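Local coordinates for copper induced nitroreductase D (Lactococcus lactis, PDB 4BNB), which binds FMN and probably acts as a flavin-dependent oxidoreductase of the nitroreductase family, at residues A[8-13]-A[183-188]; A[13-18]-A[92-97]. All coordinates share one frame; numbering follows the deposited sequence. Where two conformers were deposited one is given.

In the fold
Contact 1 and contact 2 follow one another along residues 8-18 and share Tyr13. Contact 2 is nested inside the loop that contact 1 closes. Their centres are 14 Å apart, and they touch where Ala183 CB meets Ala14 CB at 3.5 Å. Both lie near strand 170-181: residues 183-188 leave its end, while strands 15-16 and 96-103 each pair with it. Neither contact is fully buried, and each mixes buried and exposed residues. Contact 1 is built round an anion, with arginines and a lysine turned to the FMN phosphate. Contact 2 joins an apolar patch next to the sheet to an exposed arginine that grips backbone carbonyls.

Contact 1: residues A[8-13]-A[183-188]; sequences NRRTIY and APAGEK. With FMN (flavin mononucleotide), chain B; YHX (4-nitroquinoline 1-oxide), chain D.
The phosphate pocket of the FMN site is where Arg10 meets Ala185, Gly186 and Lys188. The Arg10 guanidinium lies between two side chains. Ala185 CB sits over the centre of one face, 3.7 Å above the plane. Lys188 CE lies off-centre over the opposite face. The Arg10 chain bends at chi2 (-68°) and chi3 (-55°), which turns NE to the phosphate. Arg10 NE bonds FMN O3P at 2.7 Å. Arg10 NH2 bonds Gly186 O at 2.8 Å, from above the carbonyl plane, and a water links Arg10 NH1 to the same oxygen. FMN O1P takes two bonds, from Lys188 NZ at 2.7 Å and from Arg9 NH2 at 2.8 Å. Arg9 NH1 and Thr11 OG1 hold O2P, and Thr11 N adds a bond to O3P. The phosphate charge probably offsets the three basic groups round it. Beside the pocket, Ile12 CD1 packs on Ala185 CB at 3.8 Å. Trp137 of helix 120-142 makes a cation-pi contact with Arg9. Pro37 and Asn41 of the second subunit pack on Arg9 and Lys188 respectively. The Ile12 backbone bonds Ala147 of strand 145-150, so the loop after helix 2-8 runs between that strand and the loop that follows strand 170-181.

Contact 2: residues A[13-18]-A[92-97]; sequences YALGRN and KAAFGT. With YHX (4-nitroquinoline 1-oxide), chain D; FMN (flavin mononucleotide), chain B.
Leu15, Gly16 and Arg17 pass over the short connection 93-95 between helix 87-92 and strand 96-103, and over the last helical residue, Lys92. Tyr13 starts the segment on its ligand side. With CG anti to the carbonyl carbon (chi1 -70°), the ring carries its hydroxyl to the flavin and lays one face against the quinoline. Tyr13 OH donates to FMN O2 at 2.6 Å, with O2 in the plane of the ring. The 4-nitroquinoline 1-oxide lies over one ring face, and its C09 is over the ring centre, 3.6 Å above the plane of the Tyr13 ring. With Tyr13 replaced by alanine, FMN O2 would probably lose this donor and the quinoline the flat surface it rests on. Leu15 comes next and packs by its CB on Ala94 CB at 3.8 Å. Val177 of strand 170-181 touches both side chains. Gly16 pairs by backbone with Ser180 of the same strand, and Gly16 CA lies 3.7 Å from Ala93 O. Arg17 carries the polar part. Its chain is extended from CG to NE and lies across the connection. Arg17 NH2 bonds Lys92 O at 2.8 Å, and that oxygen lies close to the guanidinium plane. Arg17 NE bonds Ala94 O at 2.9 Å, from above the carbonyl plane, and makes a weak bond to Ala93 O. Asp56 of helix 52-72 forms a salt bridge with Arg17 NH2. Arg17 CB lies beside Phe95 CD1 at 4.1 Å. One guanidinium thus holds the carbonyls of Lys92 and Ala94, and weakly that of Ala93, where helix 87-92 gives way to the loop. Its positive charge probably suits the partial negative charge there, and Asp56 is likely to balance it further.

Contact 1: residues A[8-13]-A[183-188]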
loop_
_atom_site.group_PDB
_atom_site.type_symbol
_atom_site.label_atom_id
_atom_site.label_comp_id
_atom_site.label_asym_id
_atom_site.label_seq_id
_atom_site.Cartn_x
_atom_site.Cartn_y
_atom_site.Cartn_z
ATOM N N ASN A 8 8.935 -13.493 -1.891
ATOM C CA ASN A 8 10.232 -13.258 -2.523
ATOM C C ASN A 8 10.735 -11.828 -2.359
ATOM O O ASN A 8 11.939 -11.578 -2.416
ATOM C CB ASN A 8 10.174 -13.606 -4.013
ATOM C CG ASN A 8 10.196 -15.102 -4.266
ATOM O OD1 ASN A 8 10.568 -15.885 -3.394
ATOM N ND2 ASN A 8 9.805 -15.504 -5.471
ATOM N N ARG A 9 9.812 -10.888 -2.161
ATOM C CA ARG A 9 10.189 -9.492 -1.958
ATOM C C ARG A 9 10.750 -9.319 -0.557
ATOM O O ARG A 9 10.086 -9.638 0.427
ATOM C CB ARG A 9 8.991 -8.559 -2.137
ATOM C CG ARG A 9 9.338 -7.078 -1.969
ATOM C CD ARG A 9 8.281 -6.326 -1.168
ATOM N NE ARG A 9 7.990 -7.010 0.086
ATOM C CZ ARG A 9 8.718 -6.899 1.193
ATOM N NH1 ARG A 9 9.786 -6.110 1.222
ATOM N NH2 ARG A 9 8.374 -7.578 2.276
ATOM N N ARG A 10 11.975 -8.816 -0.471
ATOM C CA ARG A 10 12.604 -8.566 0.818
ATOM C C ARG A 10 13.445 -7.300 0.758
ATOM O O ARG A 10 13.813 -6.828 -0.318
ATOM C CB ARG A 10 13.487 -9.746 1.233
ATOM C CG ARG A 10 12.737 -11.051 1.491
ATOM C CD ARG A 10 11.841 -10.981 2.724
ATOM N NE ARG A 10 12.583 -10.585 3.918
ATOM C CZ ARG A 10 13.364 -11.392 4.628
ATOM N NH1 ARG A 10 13.521 -12.660 4.277
ATOM N NH2 ARG A 10 13.998 -10.923 5.692
ATOM N N THR A 11 13.744 -6.758 1.931
ATOM C CA THR A 11 14.664 -5.644 2.050
ATOM C C THR A 11 16.080 -6.159 1.833
ATOM O O THR A 11 16.561 -7.015 2.578
ATOM C CB THR A 11 14.542 -4.976 3.431
ATOM O OG1 THR A 11 13.300 -4.265 3.502
ATOM C CG2 THR A 11 15.691 -4.008 3.681
ATOM N N ILE A 12 16.723 -5.652 0.787
ATOM C CA ILE A 12 18.094 -6.012 0.453
ATOM C C ILE A 12 18.946 -4.755 0.493
ATOM O O ILE A 12 18.752 -3.843 -0.313
ATOM C CB ILE A 12 18.184 -6.620 -0.961
ATOM C CG1 ILE A 12 17.264 -7.841 -1.084
ATOM C CG2 ILE A 12 19.625 -6.980 -1.301
ATOM C CD1 ILE A 12 17.665 -9.015 -0.211
ATOM N N TYR A 13 19.885 -4.705 1.432
ATOM C CA TYR A 13 20.741 -3.532 1.587
ATOM C C TYR A 13 22.002 -3.628 0.731
ATOM O O TYR A 13 22.523 -2.612 0.271
ATOM C CB TYR A 13 21.112 -3.327 3.057
ATOM C CG TYR A 13 19.942 -2.891 3.910
ATOM C CD1 TYR A 13 19.289 -1.691 3.660
ATOM C CD2 TYR A 13 19.495 -3.673 4.967
ATOM C CE1 TYR A 13 18.218 -1.285 4.434
ATOM C CE2 TYR A 13 18.423 -3.273 5.748
ATOM C CZ TYR A 13 17.790 -2.078 5.476
ATOM O OH TYR A 13 16.725 -1.672 6.251
ATOM N N ALA A 183 24.056 -9.660 -1.324
ATOM C CA ALA A 183 24.004 -10.458 -0.105
ATOM C C ALA A 183 22.542 -10.711 0.238
ATOM O O ALA A 183 21.685 -9.884 -0.067
ATOM C CB ALA A 183 24.712 -9.750 1.042
ATOM N N PRO A 184 22.249 -11.859 0.865
ATOM C CA PRO A 184 20.858 -12.237 1.141
ATOM C C PRO A 184 20.187 -11.347 2.181
ATOM O O PRO A 184 20.867 -10.667 2.952
ATOM C CB PRO A 184 20.984 -13.668 1.670
ATOM C CG PRO A 184 22.354 -13.741 2.240
ATOM C CD PRO A 184 23.207 -12.850 1.388
ATOM N N ALA A 185 18.858 -11.353 2.189
ATOM C CA ALA A 185 18.094 -10.631 3.196
ATOM C C ALA A 185 18.438 -11.171 4.574
ATOM O O ALA A 185 18.856 -12.319 4.715
ATOM C CB ALA A 185 16.605 -10.778 2.931
ATOM N N GLY A 186 18.256 -10.341 5.592
ATOM C CA GLY A 186 18.485 -10.766 6.959
ATOM C C GLY A 186 17.345 -11.623 7.476
ATOM O O GLY A 186 16.400 -11.931 6.748
ATOM N N GLU A 187 17.438 -12.009 8.742
ATOM C CA GLU A 187 16.379 -12.770 9.392
ATOM C C GLU A 187 15.186 -11.865 9.675
ATOM O O GLU A 187 15.349 -10.663 9.897
ATOM C CB GLU A 187 16.896 -13.373 10.694
ATOM C CG GLU A 187 17.912 -14.485 10.498
ATOM C CD GLU A 187 18.583 -14.896 11.794
ATOM O OE1 GLU A 187 18.206 -14.366 12.862
ATOM O OE2 GLU A 187 19.492 -15.751 11.741
ATOM N N LYS A 188 13.987 -12.440 9.654
ATOM C CA LYS A 188 12.772 -11.682 9.936
ATOM C C LYS A 188 11.776 -12.520 10.729
ATOM O O LYS A 188 11.556 -13.692 10.429
ATOM C CB LYS A 188 12.122 -11.196 8.636
ATOM C CG LYS A 188 10.866 -10.370 8.864
ATOM C CD LYS A 188 10.358 -9.717 7.585
ATOM C CE LYS A 188 9.821 -10.741 6.602
ATOM N NZ LYS A 188 8.986 -10.097 5.548
HETATM N N1 FMN B . 13.629 0.213 5.646
HETATM C C2 FMN B . 14.799 1.150 5.777
HETATM O O2 FMN B . 15.899 0.710 5.767
HETATM N N3 FMN B . 14.573 2.561 5.921
HETATM C C4 FMN B . 13.302 3.081 5.938
HETATM O O4 FMN B . 13.130 4.257 5.982
HETATM C C4A FMN B . 12.157 2.168 5.815
HETATM N N5 FMN B . 10.970 2.615 5.847
HETATM C C5A FMN B . 9.817 1.701 5.517
HETATM C C6 FMN B . 8.427 2.295 5.359
HETATM C C7 FMN B . 7.401 1.521 5.055
HETATM C C7M FMN B . 6.013 2.134 4.907
HETATM C C8 FMN B . 7.611 0.016 4.857
HETATM C C8M FMN B . 6.423 -0.852 4.458
HETATM C C9 FMN B . 8.821 -0.513 5.006
HETATM C C9A FMN B . 10.007 0.378 5.361
HETATM N N10 FMN B . 11.325 -0.180 5.533
HETATM C C10 FMN B . 12.402 0.695 5.664
HETATM C "C1'" FMN B . 11.560 -1.603 5.374
HETATM C "C2'" FMN B . 10.961 -2.373 6.552
HETATM O "O2'" FMN B . 11.754 -2.208 7.697
HETATM C "C3'" FMN B . 10.892 -3.842 6.140
HETATM O "O3'" FMN B . 9.983 -3.919 5.074
HETATM C "C4'" FMN B . 10.418 -4.737 7.290
HETATM O "O4'" FMN B . 11.403 -4.816 8.288
HETATM C "C5'" FMN B . 10.130 -6.140 6.750
HETATM O "O5'" FMN B . 11.286 -6.676 6.161
HETATM P P FMN B . 11.302 -7.126 4.577
HETATM O O1P FMN B . 10.182 -8.036 4.331
HETATM O O2P FMN B . 11.131 -5.797 3.636
HETATM O O3P FMN B . 12.737 -7.870 4.286
HETATM O O01 YHX D . 24.496 -0.730 3.624
HETATM N N02 YHX D . 23.437 -0.147 4.095
HETATM O O03 YHX D . 23.044 0.872 3.551
HETATM C C04 YHX D . 22.776 -0.732 5.230
HETATM C C05 YHX D . 23.270 -1.958 5.702
HETATM C C06 YHX D . 22.680 -2.589 6.798
HETATM N N07 YHX D . 21.634 -2.034 7.419
HETATM O O08 YHX D . 21.099 -2.634 8.436
HETATM C C09 YHX D . 21.116 -0.832 6.993
HETATM C C10 YHX D . 21.642 -0.157 5.925
HETATM C C11 YHX D . 21.039 1.088 5.547
HETATM C C12 YHX D . 19.948 1.597 6.250
HETATM C C13 YHX D . 19.423 0.897 7.336
HETATM C C14 YHX D . 19.995 -0.310 7.711
HETATM O O HOH W 1 15.209 -14.687 5.625
HETATM O O HOH W 2 16.665 -7.853 5.150
HETATM O O HOH W 3 21.548 -7.598 1.626
#

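Contact 2: residues A[13-18]-A[92-97]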
loop_
_atom_site.group_PDB
_atom_site.type_symbol
_atom_site.label_atom_id
_atom_site.label_comp_id
_atom_site.label_asym_id
_atom_site.label_seq_id
_atom_site.Cartn_x
_atom_site.Cartn_y
_atom_site.Cartn_z
ATOM N N TYR A 13 19.885 -4.705 1.432
ATOM C CA TYR A 13 20.741 -3.532 1.587
ATOM C C TYR A 13 22.002 -3.628 0.731
ATOM O O TYR A 13 22.523 -2.612 0.271
ATOM C CB TYR A 13 21.112 -3.327 3.057
ATOM C CG TYR A 13 19.942 -2.891 3.910
ATOM C CD1 TYR A 13 19.289 -1.691 3.660
ATOM C CD2 TYR A 13 19.495 -3.673 4.967
ATOM C CE1 TYR A 13 18.218 -1.285 4.434
ATOM C CE2 TYR A 13 18.423 -3.273 5.748
ATOM C CZ TYR A 13 17.790 -2.078 5.476
ATOM O OH TYR A 13 16.725 -1.672 6.251
ATOM N N ALA A 14 22.487 -4.847 0.521
ATOM C CA ALA A 14 23.688 -5.068 -0.276
ATOM C C ALA A 14 23.324 -5.147 -1.753
ATOM O O ALA A 14 22.953 -6.210 -2.259
ATOM C CB ALA A 14 24.389 -6.339 0.166
ATOM N N LEU A 15 23.436 -4.013 -2.438
ATOM C CA LEU A 15 23.016 -3.907 -3.829
ATOM C C LEU A 15 24.165 -3.501 -4.748
ATOM O O LEU A 15 25.070 -2.765 -4.345
ATOM C CB LEU A 15 21.877 -2.892 -3.957
ATOM C CG LEU A 15 20.579 -3.259 -3.234
ATOM C CD1 LEU A 15 19.593 -2.102 -3.289
ATOM C CD2 LEU A 15 19.964 -4.517 -3.828
ATOM N N GLY A 16 24.119 -3.989 -5.984
ATOM C CA GLY A 16 25.107 -3.643 -6.991
ATOM C C GLY A 16 24.467 -3.250 -8.310
ATOM O O GLY A 16 23.270 -2.962 -8.371
ATOM N N ARG A 17 25.262 -3.259 -9.376
ATOM C CA ARG A 17 24.813 -2.756 -10.671
ATOM C C ARG A 17 24.852 -3.827 -11.755
ATOM O O ARG A 17 24.892 -3.517 -12.944
ATOM C CB ARG A 17 25.668 -1.555 -11.070
ATOM C CG ARG A 17 25.659 -0.476 -10.008
ATOM C CD ARG A 17 26.273 0.818 -10.486
ATOM N NE ARG A 17 26.060 1.883 -9.514
ATOM C CZ ARG A 17 26.520 3.123 -9.645
ATOM N NH1 ARG A 17 27.229 3.467 -10.712
ATOM N NH2 ARG A 17 26.271 4.021 -8.703
ATOM N N ASN A 18 24.817 -5.087 -11.335
ATOM C CA ASN A 18 24.801 -6.217 -12.258
ATOM C C ASN A 18 23.381 -6.430 -12.780
ATOM O O ASN A 18 22.732 -7.434 -12.480
ATOM C CB ASN A 18 25.322 -7.468 -11.545
ATOM C CG ASN A 18 25.396 -8.684 -12.448
ATOM O OD1 ASN A 18 25.519 -8.570 -13.669
ATOM N ND2 ASN A 18 25.328 -9.869 -11.842
ATOM N N LYS A 92 24.340 4.463 -2.790
ATOM C CA LYS A 92 24.880 4.929 -4.058
ATOM C C LYS A 92 25.333 3.760 -4.924
ATOM O O LYS A 92 25.201 3.798 -6.147
ATOM C CB LYS A 92 26.055 5.876 -3.821
ATOM C CG LYS A 92 26.724 6.342 -5.101
ATOM C CD LYS A 92 27.987 7.131 -4.818
ATOM C CE LYS A 92 28.832 7.270 -6.069
ATOM N NZ LYS A 92 30.176 7.830 -5.769
ATOM N N ALA A 93 25.860 2.720 -4.284
ATOM C CA ALA A 93 26.427 1.581 -5.002
ATOM C C ALA A 93 25.366 0.806 -5.781
ATOM O O ALA A 93 25.693 0.023 -6.674
ATOM C CB ALA A 93 27.151 0.661 -4.035
ATOM N N ALA A 94 24.101 1.021 -5.433
ATOM C CA ALA A 94 22.992 0.381 -6.128
ATOM C C ALA A 94 22.886 0.864 -7.574
ATOM O O ALA A 94 23.546 1.825 -7.972
ATOM C CB ALA A 94 21.693 0.650 -5.388
ATOM N N PHE A 95 22.048 0.191 -8.354
ATOM C CA PHE A 95 21.874 0.530 -9.762
ATOM C C PHE A 95 21.069 1.815 -9.948
ATOM O O PHE A 95 21.357 2.617 -10.836
ATOM C CB PHE A 95 21.190 -0.619 -10.507
ATOM C CG PHE A 95 21.028 -0.366 -11.973
ATOM C CD1 PHE A 95 22.079 -0.590 -12.843
ATOM C CD2 PHE A 95 19.830 0.107 -12.482
ATOM C CE1 PHE A 95 21.940 -0.349 -14.191
ATOM C CE2 PHE A 95 19.686 0.351 -13.830
ATOM C CZ PHE A 95 20.740 0.119 -14.685
ATOM N N GLY A 96 20.058 2.011 -9.112
ATOM C CA GLY A 96 19.219 3.186 -9.236
ATOM C C GLY A 96 18.404 3.474 -7.996
ATOM O O GLY A 96 18.462 2.737 -7.012
ATOM N N THR A 97 17.649 4.565 -8.055
ATOM C CA THR A 97 16.724 4.937 -6.998
ATOM C C THR A 97 15.424 5.393 -7.642
ATOM O O THR A 97 15.427 6.192 -8.581
ATOM C CB THR A 97 17.280 6.077 -6.120
ATOM O OG1 THR A 97 18.537 5.682 -5.558
ATOM C CG2 THR A 97 16.315 6.417 -4.996
HETATM O O01 YHX D . 24.496 -0.730 3.624
HETATM N N02 YHX D . 23.437 -0.147 4.095
HETATM O O03 YHX D . 23.044 0.872 3.551
HETATM C C04 YHX D . 22.776 -0.732 5.230
HETATM C C05 YHX D . 23.270 -1.958 5.702
HETATM C C06 YHX D . 22.680 -2.589 6.798
HETATM N N07 YHX D . 21.634 -2.034 7.419
HETATM O O08 YHX D . 21.099 -2.634 8.436
HETATM C C09 YHX D . 21.116 -0.832 6.993
HETATM C C10 YHX D . 21.642 -0.157 5.925
HETATM C C11 YHX D . 21.039 1.088 5.547
HETATM C C12 YHX D . 19.948 1.597 6.250
HETATM C C13 YHX D . 19.423 0.897 7.336
HETATM C C14 YHX D . 19.995 -0.310 7.711
HETATM N N1 FMN B . 13.629 0.213 5.646
HETATM C C2 FMN B . 14.799 1.150 5.777
HETATM O O2 FMN B . 15.899 0.710 5.767
HETATM N N3 FMN B . 14.573 2.561 5.921
HETATM C C4 FMN B . 13.302 3.081 5.938
HETATM O O4 FMN B . 13.130 4.257 5.982
HETATM C C4A FMN B . 12.157 2.168 5.815
HETATM N N5 FMN B . 10.970 2.615 5.847
HETATM C C5A FMN B . 9.817 1.701 5.517
HETATM C C6 FMN B . 8.427 2.295 5.359
HETATM C C7 FMN B . 7.401 1.521 5.055
HETATM C C7M FMN B . 6.013 2.134 4.907
HETATM C C8 FMN B . 7.611 0.016 4.857
HETATM C C8M FMN B . 6.423 -0.852 4.458
HETATM C C9 FMN B . 8.821 -0.513 5.006
HETATM C C9A FMN B . 10.007 0.378 5.361
HETATM N N10 FMN B . 11.325 -0.180 5.533
HETATM C C10 FMN B . 12.402 0.695 5.664
HETATM C "C1'" FMN B . 11.560 -1.603 5.374
HETATM C "C2'" FMN B . 10.961 -2.373 6.552
HETATM O "O2'" FMN B . 11.754 -2.208 7.697
HETATM C "C3'" FMN B . 10.892 -3.842 6.140
HETATM O "O3'" FMN B . 9.983 -3.919 5.074
HETATM C "C4'" FMN B . 10.418 -4.737 7.290
HETATM O "O4'" FMN B . 11.403 -4.816 8.288
HETATM C "C5'" FMN B . 10.130 -6.140 6.750
HETATM O "O5'" FMN B . 11.286 -6.676 6.161
HETATM P P FMN B . 11.302 -7.126 4.577
HETATM O O1P FMN B . 10.182 -8.036 4.331
HETATM O O2P FMN B . 11.131 -5.797 3.636
HETATM O O3P FMN B . 12.737 -7.870 4.286
#